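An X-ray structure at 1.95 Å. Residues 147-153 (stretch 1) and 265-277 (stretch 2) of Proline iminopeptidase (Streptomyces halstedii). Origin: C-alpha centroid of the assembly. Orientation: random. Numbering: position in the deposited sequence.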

# COMPACT_ATOMS: atom_id res chain seq x y z
N VAL A 147 0.50 -9.41 5.96
CA VAL A 147 1.55 -8.43 6.18
C VAL A 147 0.99 -7.03 5.92
O VAL A 147 0.35 -6.77 4.90
N VAL A 148 1.22 -6.15 6.88
CA VAL A 148 0.88 -4.74 6.75
C VAL A 148 2.20 -3.97 6.78
O VAL A 148 2.83 -3.81 7.83
N ALA A 149 2.61 -3.55 5.58
CA ALA A 149 3.89 -2.93 5.32
C ALA A 149 3.72 -1.45 5.05
O ALA A 149 3.00 -1.08 4.13
N ASN A 150 4.38 -0.60 5.85
CA ASN A 150 4.37 0.85 5.64
C ASN A 150 2.95 1.37 5.67
O ASN A 150 2.57 2.27 4.92
N ALA A 151 2.17 0.80 6.57
CA ALA A 151 0.73 1.06 6.60
C ALA A 151 0.29 1.50 7.97
O ALA A 151 0.50 0.78 8.94
N PRO A 152 -0.36 2.69 8.06
CA PRO A 152 -0.86 3.17 9.35
C PRO A 152 -2.13 2.45 9.75
O PRO A 152 -2.82 1.94 8.88
N ALA A 153 -2.46 2.45 11.04
CA ALA A 153 -3.74 1.90 11.52
C ALA A 153 -4.85 2.95 11.50
O ALA A 153 -6.03 2.61 11.55
N HIS A 265 12.88 5.22 8.86
CA HIS A 265 12.60 6.59 8.40
C HIS A 265 11.20 6.77 7.77
O HIS A 265 10.90 7.80 7.18
N ASP A 266 10.35 5.76 7.92
CA ASP A 266 9.04 5.70 7.27
C ASP A 266 8.12 6.83 7.74
O ASP A 266 8.05 7.13 8.93
N GLU A 267 7.42 7.46 6.80
CA GLU A 267 6.23 8.28 7.13
C GLU A 267 5.20 7.49 7.95
O GLU A 267 4.46 8.07 8.77
N ALA A 268 5.13 6.18 7.71
CA ALA A 268 4.37 5.27 8.56
C ALA A 268 5.20 5.01 9.81
O ALA A 268 5.95 4.02 9.89
N THR A 269 5.10 5.94 10.76
CA THR A 269 5.99 5.97 11.92
C THR A 269 5.61 4.90 12.92
O THR A 269 4.50 4.36 12.84
N PRO A 270 6.51 4.61 13.88
CA PRO A 270 6.18 3.69 14.96
C PRO A 270 4.85 4.01 15.64
O PRO A 270 4.09 3.10 15.96
N ALA A 271 4.56 5.30 15.81
CA ALA A 271 3.27 5.72 16.36
C ALA A 271 2.05 5.34 15.50
O ALA A 271 0.98 5.02 16.04
N THR A 272 2.20 5.37 14.19
CA THR A 272 1.06 5.08 13.28
C THR A 272 0.72 3.60 13.29
O THR A 272 -0.43 3.24 13.10
N VAL A 273 1.72 2.75 13.51
CA VAL A 273 1.51 1.30 13.52
C VAL A 273 1.29 0.70 14.91
O VAL A 273 1.00 -0.47 15.04
N LYS A 274 1.38 1.52 15.96
CA LYS A 274 1.25 1.02 17.33
C LYS A 274 -0.07 0.29 17.61
O LYS A 274 -0.07 -0.74 18.29
N PRO A 275 -1.20 0.80 17.07
CA PRO A 275 -2.43 0.04 17.27
C PRO A 275 -2.37 -1.41 16.72
O PRO A 275 -3.01 -2.27 17.30
N PHE A 276 -1.62 -1.68 15.63
CA PHE A 276 -1.48 -3.07 15.16
C PHE A 276 -0.80 -3.91 16.24
O PHE A 276 -1.24 -5.01 16.55
N LEU A 277 0.26 -3.36 16.82
CA LEU A 277 1.02 -4.05 17.85
C LEU A 277 0.22 -4.29 19.14
O LEU A 277 0.45 -5.28 19.81

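The end of a buried strand and the loop that follows it (147-153) pack against a loop and the first turns of a helix (265-277), covering 444 Å² of surface summed over both sides. The fit is centred on one large bump. Phe-276 points toward the first stretch in the m rotamer (chi1 -69°, chi2 -74°), and its ring enters a hollow whose walls are built from small side chains and backbone.

Two methyl groups grip this ring from opposite faces. On one face sits Val-148, also m, whose CG2 lies 4.0 Å from the centroid of the Phe-276 ring and only 3° off the ring normal, so that the methyl stands almost exactly above the middle of the ring. On the other face Ala-153 places its CB 4.1 Å from the same centroid, 25° off the normal; this displacement brings it nearer one side of the ring, with Ala-153 CB 3.7 Å from Phe-276 CE2. Both are CH-pi contacts. Between these two residues the backbone bends around the ring: Ala-151 O lies 3.3 Å from Phe-276 CE2, and Pro-152 C lies 3.7 Å from the same Phe-276 CE2. The CB of Ala-151 points away from the second stretch, which leaves its main chain to form this part of the hollow.

Ala-153 is itself a small bump pointing toward the helix, and it fills the recess between Phe-276 and Pro-275. Its CB is 3.6 Å from CB of Pro-275, whose ring has the C-gamma exo pucker. The same residue makes the one backbone hydrogen bond that joins the stretches, from Ala-153 N to Thr-272 O at 3.0 Å and nearly straight at 169°. The CA-to-CB bond of the neighbouring Pro-152, whose ring is C-gamma endo, points sideways, and its CB comes to 3.8 Å from CB of Thr-272. Val-273, in the m rotamer, sets its CG1 3.4 Å from Ala-151 O.

Thr-272 points toward the first stretch in the p rotamer, but its hydroxyl turns back to its own stretch, where Thr-272 OG1 donates to Thr-269 O at 2.7 Å. Thr-269, at the N-cap position, accepts a weak capping bond from Thr-272 N to Thr-269 OG1 at 3.4 Å. The polar end of Thr-272 is thus satisfied within its own stretch.

Nearer the start of the second stretch, the methyl of Ala-268 fits against the turn after the strand, with its CB 3.6 Å from C of Asn-150 and 3.9 Å from N of Ala-151. Asp-266, in the t rotamer, accepts from Ala-268 N through its OD1 at 2.7 Å. It also points toward the first stretch, where Asn-150, in the m rotamer with its CA-to-CB bond sideways, approaches the carboxylate.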

# COMPACT_ATOMS: atom_id res chain seq x y z
CB VAL A 147 2.76 -8.67 5.28
CG1 VAL A 147 3.89 -7.70 5.64
CG2 VAL A 147 3.22 -10.12 5.43
CB VAL A 148 -0.11 -4.25 7.84
CG1 VAL A 148 -1.42 -5.00 7.70
CG2 VAL A 148 0.46 -4.39 9.24
CB ALA A 149 4.52 -3.60 4.10
CB ASN A 150 5.05 1.21 4.31
CG ASN A 150 6.29 0.37 4.06
OD1 ASN A 150 7.29 0.50 4.77
ND2 ASN A 150 6.21 -0.51 3.11
CB ALA A 151 -0.03 -0.18 6.18
CB PRO A 152 -1.19 4.63 9.05
CG PRO A 152 -1.69 4.60 7.65
CD PRO A 152 -0.86 3.52 6.95
CB ALA A 153 -3.59 1.35 12.93
CB HIS A 265 13.69 7.00 7.40
CG HIS A 265 15.08 6.83 7.93
ND1 HIS A 265 15.97 5.92 7.39
CD2 HIS A 265 15.72 7.42 8.96
CE1 HIS A 265 17.11 5.97 8.06
NE2 HIS A 265 16.98 6.87 9.02
CB ASP A 266 8.41 4.34 7.58
CG ASP A 266 7.35 3.90 6.57
OD1 ASP A 266 6.63 4.73 5.94
OD2 ASP A 266 7.22 2.65 6.45
CB GLU A 267 5.59 8.85 5.87
CG GLU A 267 5.35 7.86 4.74
CD GLU A 267 4.60 8.46 3.58
OE1 GLU A 267 4.49 9.69 3.50
OE2 GLU A 267 4.10 7.68 2.75
CB ALA A 268 4.04 3.98 7.82
CB THR A 269 5.94 7.31 12.67
OG1 THR A 269 4.60 7.55 13.15
CG2 THR A 269 6.42 8.48 11.79
CB PRO A 270 7.35 3.84 15.91
CG PRO A 270 8.50 4.04 14.98
CD PRO A 270 7.96 4.91 13.87
CB ALA A 271 3.26 7.23 16.62
CB THR A 272 1.31 5.49 11.81
OG1 THR A 272 2.39 4.73 11.26
CG2 THR A 272 1.60 6.97 11.68
CB VAL A 273 2.66 0.55 12.81
CG1 VAL A 273 2.84 1.05 11.39
CG2 VAL A 273 3.97 0.65 13.58
CB LYS A 274 1.47 2.15 18.35
CG LYS A 274 1.73 1.66 19.76
CD LYS A 274 2.52 2.71 20.55
CE LYS A 274 2.86 2.23 21.96
NZ LYS A 274 1.64 1.80 22.71
CB PRO A 275 -3.48 0.88 16.54
CG PRO A 275 -2.93 2.26 16.58
CD PRO A 275 -1.46 2.06 16.35
CB PHE A 276 -0.66 -3.18 13.88
CG PHE A 276 -1.32 -2.62 12.66
CD1 PHE A 276 -2.37 -3.29 12.06
CD2 PHE A 276 -0.84 -1.47 12.06
CE1 PHE A 276 -2.96 -2.79 10.92
CE2 PHE A 276 -1.43 -0.96 10.92
CZ PHE A 276 -2.48 -1.62 10.34
CB LEU A 277 2.29 -3.29 18.19
CG LEU A 277 3.20 -3.00 17.00
CD1 LEU A 277 4.43 -2.24 17.46
CD2 LEU A 277 3.57 -4.29 16.30